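Local coordinates for protein putative NADPH:quinone oxidoreductase (Ralstonia eutropha, PDB 3IUP) that binds NADPH and probably uses it to reduce quinones, as a putative NADPH:quinone oxidoreductase with a GroES-like domain of the alcohol dehydrogenase family, at residues S4-L8 with Y127-R131; H29-E34 with E104-S108; A55-A61 with V72-P77. All blocks are in the same frame, centred on the assembly; numbering follows the deposited sequence.

Contact 1. Residues S4-L8 with Y127-R131; sequences SALQL and YSQYR
The methyl group of Ala-5 sits at the edge of the Tyr-130 ring, near its plane, with CB 3.8 Å from CD2. Leu-6 is held by one residue at both its backbone polar atoms. Its N donates to OE1 of the Gln-129 side chain (2.8 Å, tilted 32° from the carbonyl plane), and its O takes the backbone N-H of Gln-129 at 2.9 Å. The Gln-129 chain, extended beyond CG, runs side by side with that of Leu-6, and its OE1 plays the role that a backbone carbonyl has in a regular ladder. This side-chain acceptor, with a single backbone bridge at Gln-7 and Ser-128 (CA to CA 4.0 Å), marks the join between the antiparallel sheet containing strand 4-12 and the sheet holding strand 130-134; residues 127-131 belong to the GroES-like region. A water further ties Leu-6 O to Tyr-130 N. In the Gln-7 conformer described, one of two, the side chain lies against Ser-128, a tentative detail. Gln-7 OE1 and Ser-128 OG meet at a poor angle for a hydrogen bond; their polar partners are Arg-9 NH2 and Ala-125 O respectively. Leu-8 closes the contact, its N bonded to Tyr-127 O at 2.9 Å. Its CB rests 4.1 Å from Tyr-127 CB, while the tyrosine hydroxyl reaches Pro-43 O.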
# COMPACT_ATOMS: atom_id res chain seq x y z
N SER A 4 -13.97 43.42 -17.32
CA SER A 4 -13.67 42.02 -17.50
C SER A 4 -12.19 41.90 -17.84
O SER A 4 -11.52 42.87 -18.19
CB SER A 4 -14.52 41.41 -18.61
OG SER A 4 -14.29 42.15 -19.79
N ALA A 5 -11.69 40.68 -17.71
CA ALA A 5 -10.30 40.39 -17.87
C ALA A 5 -10.19 38.91 -18.21
O ALA A 5 -11.19 38.21 -18.24
CB ALA A 5 -9.52 40.72 -16.63
N LEU A 6 -8.98 38.44 -18.46
CA LEU A 6 -8.83 37.13 -19.04
C LEU A 6 -8.56 36.06 -17.98
O LEU A 6 -7.92 36.33 -16.95
CB LEU A 6 -7.67 37.15 -20.06
CG LEU A 6 -7.86 38.11 -21.23
CD1 LEU A 6 -6.63 38.02 -22.10
CD2 LEU A 6 -9.12 37.71 -21.99
N GLN A 7 -9.02 34.85 -18.27
CA GLN A 7 -8.70 33.67 -17.47
C GLN A 7 -8.56 32.48 -18.38
O GLN A 7 -9.34 32.33 -19.31
CB GLN A 7 -9.79 33.35 -16.46
CG GLN A 7 -10.17 34.51 -15.60
CD GLN A 7 -10.86 34.08 -14.35
OE1 GLN A 7 -11.35 32.95 -14.27
NE2 GLN A 7 -10.92 34.98 -13.37
N LEU A 8 -7.56 31.65 -18.14
CA LEU A 8 -7.41 30.48 -18.99
C LEU A 8 -8.52 29.48 -18.70
O LEU A 8 -8.94 29.32 -17.52
CB LEU A 8 -6.05 29.86 -18.70
CG LEU A 8 -5.59 28.67 -19.49
CD1 LEU A 8 -4.02 28.83 -19.53
CD2 LEU A 8 -6.05 27.34 -18.85
N TYR A 127 -4.66 30.96 -12.89
CA TYR A 127 -4.20 31.39 -14.22
C TYR A 127 -5.25 32.37 -14.79
O TYR A 127 -6.05 32.04 -15.67
CB TYR A 127 -3.97 30.24 -15.18
CG TYR A 127 -2.96 29.22 -14.71
CD1 TYR A 127 -2.10 29.45 -13.63
CD2 TYR A 127 -2.90 27.98 -15.33
CE1 TYR A 127 -1.21 28.46 -13.23
CE2 TYR A 127 -2.02 27.01 -14.92
CZ TYR A 127 -1.14 27.26 -13.88
OH TYR A 127 -0.30 26.26 -13.47
N SER A 128 -5.23 33.56 -14.19
CA SER A 128 -6.32 34.56 -14.32
C SER A 128 -5.72 35.90 -14.03
O SER A 128 -4.88 36.02 -13.14
CB SER A 128 -7.45 34.35 -13.30
OG SER A 128 -8.00 33.03 -13.40
N GLN A 129 -6.16 36.93 -14.73
CA GLN A 129 -5.65 38.25 -14.39
C GLN A 129 -6.05 38.70 -12.98
O GLN A 129 -5.23 39.31 -12.27
CB GLN A 129 -6.12 39.28 -15.40
CG GLN A 129 -5.49 39.14 -16.76
CD GLN A 129 -5.89 40.27 -17.70
OE1 GLN A 129 -6.66 40.08 -18.61
NE2 GLN A 129 -5.33 41.48 -17.46
N TYR A 130 -7.30 38.41 -12.61
CA TYR A 130 -7.86 38.85 -11.29
C TYR A 130 -8.59 37.71 -10.68
O TYR A 130 -9.27 36.99 -11.41
CB TYR A 130 -8.85 40.01 -11.47
CG TYR A 130 -8.15 41.24 -11.91
CD1 TYR A 130 -7.57 42.09 -10.98
CD2 TYR A 130 -8.02 41.54 -13.27
CE1 TYR A 130 -6.88 43.22 -11.39
CE2 TYR A 130 -7.32 42.65 -13.69
CZ TYR A 130 -6.75 43.48 -12.75
OH TYR A 130 -6.05 44.59 -13.14
N ARG A 131 -8.45 37.56 -9.35
CA ARG A 131 -9.23 36.54 -8.62
C ARG A 131 -9.84 37.17 -7.39
O ARG A 131 -9.15 37.90 -6.66
CB ARG A 131 -8.36 35.32 -8.26
CG ARG A 131 -8.27 34.34 -9.42
CD ARG A 131 -9.51 33.47 -9.55
NE ARG A 131 -9.47 32.39 -8.56
CZ ARG A 131 -10.34 32.21 -7.57
NH1 ARG A 131 -11.40 33.01 -7.42
NH2 ARG A 131 -10.17 31.18 -6.75
O HOH W 1 -9.28 37.70 -14.70
O HOH W 2 -8.04 29.70 -15.02

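Contact 2. Residues H29-E34 with E104-S108; sequences HPGPDE and EAGSS
A surface loop and the end of strand 98-105 with its exit turn meet here, in the GroES-like domain: the type I turn Gly-31 to Glu-34 leads into strand 34-43, and the other segment leaves its strand for helix 109-112. At one end His-29 and Glu-104 form a histidine-carboxylate hydrogen bond, ND1 donating to the syn lone pair of OE1 at 2.8 Å. The ring and carboxylate planes are 33° apart, and OE1 lies at the ring edge, 18° out of its plane. Glu-104 has CG anti to the carbonyl carbon (chi1 -69°) and is extended from there, a shape that also carries OE1 to 3.3 Å from Pro-30 CD. In the middle, Gly-106 N donates to Glu-34 O at 2.8 Å, and Gly-106 CA packs closely on Gly-31 O, at 3.2 Å, in a CA-H...O contact. The turn itself is braced by the Glu-34 carboxylate, whose OE1 accepts from Gly-31 N through its anti lone pair. At the far end Pro-32 O accepts twice from Ser-108. Ser-108 N lies 3.0 Å from Pro-32 O, and Ser-108 OG lies 2.7 Å from Pro-32 O. A water bridges that OG to Asp-33 OD1. Ser-108 OG also accepts from Ala-111 N as the N-cap of helix 109-112. Its hydroxyl proton being committed to Pro-32 O, the oxygen can receive the helix N-H, so one serine ties the turn to the helix start.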
# COMPACT_ATOMS: atom_id res chain seq x y z
N HIS A 29 -16.74 42.30 -8.00
CA HIS A 29 -16.38 43.16 -6.88
C HIS A 29 -16.53 42.28 -5.65
O HIS A 29 -17.48 41.50 -5.55
CB HIS A 29 -17.31 44.36 -6.81
CG HIS A 29 -17.06 45.37 -7.88
ND1 HIS A 29 -15.98 46.23 -7.86
CD2 HIS A 29 -17.76 45.67 -9.00
CE1 HIS A 29 -16.03 47.02 -8.92
NE2 HIS A 29 -17.10 46.70 -9.63
N PRO A 30 -15.57 42.38 -4.72
CA PRO A 30 -15.58 41.46 -3.58
C PRO A 30 -16.72 41.72 -2.58
O PRO A 30 -17.02 42.87 -2.32
CB PRO A 30 -14.24 41.73 -2.90
CG PRO A 30 -13.83 43.06 -3.36
CD PRO A 30 -14.38 43.24 -4.72
N GLY A 31 -17.37 40.66 -2.10
CA GLY A 31 -18.28 40.79 -0.95
C GLY A 31 -17.50 41.16 0.31
O GLY A 31 -16.26 41.22 0.29
N PRO A 32 -18.21 41.37 1.43
CA PRO A 32 -17.62 41.73 2.72
C PRO A 32 -16.39 40.93 3.18
O PRO A 32 -15.47 41.53 3.74
CB PRO A 32 -18.77 41.49 3.69
CG PRO A 32 -19.98 41.81 2.88
CD PRO A 32 -19.69 41.43 1.47
N ASP A 33 -16.37 39.61 2.97
CA ASP A 33 -15.27 38.79 3.42
C ASP A 33 -14.29 38.46 2.32
O ASP A 33 -13.43 37.62 2.50
CB ASP A 33 -15.80 37.50 4.06
CG ASP A 33 -16.78 37.79 5.18
OD1 ASP A 33 -16.47 38.70 6.00
OD2 ASP A 33 -17.88 37.17 5.17
N GLU A 34 -14.39 39.15 1.18
CA GLU A 34 -13.53 38.84 0.02
C GLU A 34 -12.55 39.97 -0.34
O GLU A 34 -12.73 41.14 0.02
CB GLU A 34 -14.39 38.55 -1.22
CG GLU A 34 -15.22 37.27 -1.16
CD GLU A 34 -16.20 37.15 -2.33
OE1 GLU A 34 -16.79 38.16 -2.79
OE2 GLU A 34 -16.34 36.00 -2.82
N GLU A 104 -8.71 45.39 -4.50
CA GLU A 104 -10.00 45.78 -3.92
C GLU A 104 -10.24 44.90 -2.71
O GLU A 104 -9.87 43.73 -2.69
CB GLU A 104 -11.16 45.57 -4.89
CG GLU A 104 -11.19 46.49 -6.10
CD GLU A 104 -12.40 46.26 -7.02
OE1 GLU A 104 -13.51 45.91 -6.54
OE2 GLU A 104 -12.24 46.48 -8.23
N ALA A 105 -10.92 45.45 -1.72
CA ALA A 105 -11.23 44.72 -0.49
C ALA A 105 -12.69 44.95 -0.09
O ALA A 105 -13.21 46.07 -0.18
CB ALA A 105 -10.28 45.13 0.63
N GLY A 106 -13.35 43.88 0.34
CA GLY A 106 -14.69 43.98 0.86
C GLY A 106 -14.64 44.74 2.18
O GLY A 106 -13.56 45.03 2.72
N SER A 107 -15.82 45.03 2.71
CA SER A 107 -15.94 45.92 3.87
C SER A 107 -15.47 45.37 5.22
O SER A 107 -15.22 46.15 6.16
CB SER A 107 -17.41 46.33 4.03
OG SER A 107 -18.19 45.16 4.25
N SER A 108 -15.38 44.05 5.36
CA SER A 108 -15.04 43.47 6.66
C SER A 108 -13.63 43.89 7.07
O SER A 108 -12.76 44.09 6.22
CB SER A 108 -15.17 41.94 6.64
OG SER A 108 -14.06 41.34 6.02
O HOH W 3 -14.14 38.46 7.16

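Contact 3. Residues A55-A61 with V72-P77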
# COMPACT_ATOMS: atom_id res chain seq x y z
N ALA A 55 -6.31 14.07 -20.02
CA ALA A 55 -5.77 12.87 -20.67
C ALA A 55 -5.53 13.09 -22.14
O ALA A 55 -5.43 12.11 -22.89
CB ALA A 55 -6.74 11.68 -20.45
N ALA A 56 -5.42 14.34 -22.60
CA ALA A 56 -5.20 14.58 -24.02
C ALA A 56 -3.83 14.02 -24.42
O ALA A 56 -2.87 14.02 -23.63
CB ALA A 56 -5.25 16.02 -24.38
N ASP A 57 -3.77 13.53 -25.65
CA ASP A 57 -2.53 13.07 -26.23
C ASP A 57 -1.96 14.34 -26.88
O ASP A 57 -2.40 14.75 -27.91
CB ASP A 57 -2.87 11.97 -27.26
CG ASP A 57 -1.66 11.45 -27.98
OD1 ASP A 57 -0.56 12.04 -27.74
OD2 ASP A 57 -1.84 10.47 -28.78
N MSE A 58 -0.99 14.98 -26.24
CA MSE A 58 -0.56 16.35 -26.67
C MSE A 58 0.28 16.28 -27.93
O MSE A 58 0.48 17.31 -28.65
CB MSE A 58 0.19 17.09 -25.53
CG MSE A 58 -0.70 17.73 -24.41
SE MSE A 58 -2.30 18.64 -25.04
CE MSE A 58 -1.91 20.28 -25.82
N SER A 59 0.70 15.05 -28.28
CA SER A 59 1.38 14.82 -29.53
C SER A 59 0.42 15.08 -30.68
O SER A 59 0.86 15.18 -31.80
CB SER A 59 1.96 13.39 -29.59
OG SER A 59 1.01 12.42 -30.04
N THR A 60 -0.89 15.17 -30.39
CA THR A 60 -1.93 15.52 -31.39
C THR A 60 -2.42 16.98 -31.28
O THR A 60 -3.46 17.30 -31.84
CB THR A 60 -3.23 14.63 -31.23
OG1 THR A 60 -4.06 15.12 -30.12
CG2 THR A 60 -2.85 13.12 -31.03
N ALA A 61 -1.74 17.81 -30.49
CA ALA A 61 -2.21 19.19 -30.23
C ALA A 61 -2.00 20.07 -31.44
O ALA A 61 -1.10 19.81 -32.22
CB ALA A 61 -1.52 19.79 -29.00
N VAL A 72 -5.66 26.12 -28.31
CA VAL A 72 -5.05 24.84 -28.59
C VAL A 72 -6.15 23.77 -28.51
O VAL A 72 -6.93 23.74 -27.55
CB VAL A 72 -3.90 24.50 -27.62
CG1 VAL A 72 -3.29 23.09 -27.93
CG2 VAL A 72 -2.83 25.61 -27.64
N THR A 73 -6.21 22.91 -29.54
CA THR A 73 -7.05 21.71 -29.52
C THR A 73 -6.24 20.43 -29.69
O THR A 73 -5.18 20.44 -30.29
CB THR A 73 -8.20 21.82 -30.54
OG1 THR A 73 -7.67 22.03 -31.85
CG2 THR A 73 -9.04 23.03 -30.24
N ALA A 74 -6.69 19.34 -29.08
CA ALA A 74 -5.96 18.06 -29.11
C ALA A 74 -7.01 16.97 -28.89
O ALA A 74 -8.15 17.28 -28.48
CB ALA A 74 -4.89 18.02 -28.01
N ARG A 75 -6.64 15.70 -29.10
CA ARG A 75 -7.57 14.60 -28.95
C ARG A 75 -7.29 13.82 -27.70
O ARG A 75 -6.12 13.61 -27.32
CB ARG A 75 -7.45 13.67 -30.18
CG ARG A 75 -7.53 14.38 -31.49
CD ARG A 75 -8.90 14.99 -31.67
NE ARG A 75 -9.94 14.00 -31.38
CZ ARG A 75 -11.24 14.27 -31.46
NH1 ARG A 75 -11.66 15.48 -31.81
NH2 ARG A 75 -12.11 13.33 -31.16
N VAL A 76 -8.35 13.42 -27.02
CA VAL A 76 -8.27 12.50 -25.91
C VAL A 76 -8.56 11.11 -26.50
O VAL A 76 -9.51 10.96 -27.24
CB VAL A 76 -9.28 12.85 -24.82
CG1 VAL A 76 -9.20 11.86 -23.63
CG2 VAL A 76 -9.06 14.32 -24.38
N PRO A 77 -7.74 10.11 -26.18
CA PRO A 77 -8.05 8.79 -26.72
C PRO A 77 -9.23 8.11 -26.02
O PRO A 77 -9.37 8.23 -24.79
CB PRO A 77 -6.75 8.00 -26.47
CG PRO A 77 -6.00 8.71 -25.40
CD PRO A 77 -6.55 10.11 -25.31
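Thr-60 holds OG1 between its backbone N and carbonyl carbon (chi1 79°), and this turns the hydroxyl toward strand 70-75, where it accepts from Arg-75 N at 2.8 Å with a nearly straight angle of 172°. The motif is a pair of overlapping type I turns, Asp-57 to Thr-60 and Met-58 to Ala-61, packed on strand 70-75 of the five-stranded antiparallel sheet, next to the outermost strand 61-65. The same hydroxyl donates to Asp-57 O (2.8 Å), which also receives Thr-60 N; thus OG1 relays between the turn and the strand. Asp-57 N in turn donates to Arg-75 O at 2.9 Å, so both backbone polar atoms of Arg-75 are engaged, while its guanidinium leads away to Ser-15 O. From within the turns, the side chain of Met-58, a selenomethionine, bends at chi2 and chi3 back toward the strand, bringing SE to 4.0 Å from Ala-74 CB and CE against Val-72. Ala-61 CB touches both of these strand residues. Farther along, Ala-55 and Ala-56 pack on Val-76, whose two methyls divide the work: CG1 lies 4.0 Å from Ala-55 CB, and CG2 is 3.9 Å from Ala-56 CA.

Contacts 1 and 3 both reach the five-stranded antiparallel sheet, at strands 4-12 and 70-75, with centres about 24 Å apart and nearest atoms about 9 Å apart. Contacts 1 and 2 share the mixed sheet instead, through strands 130-134 and 98-105; their centres are about 18 Å apart. Contacts 2 and 3, with centres about 40 Å apart and nearest atoms about 28 Å apart, do not touch. Along the chain they are nested: contact 3 inside the loop closed by contact 2, and contact 2 inside that of contact 1. The bound NADPH comes within about 10 Å of the Tyr-127 side chain in contact 1.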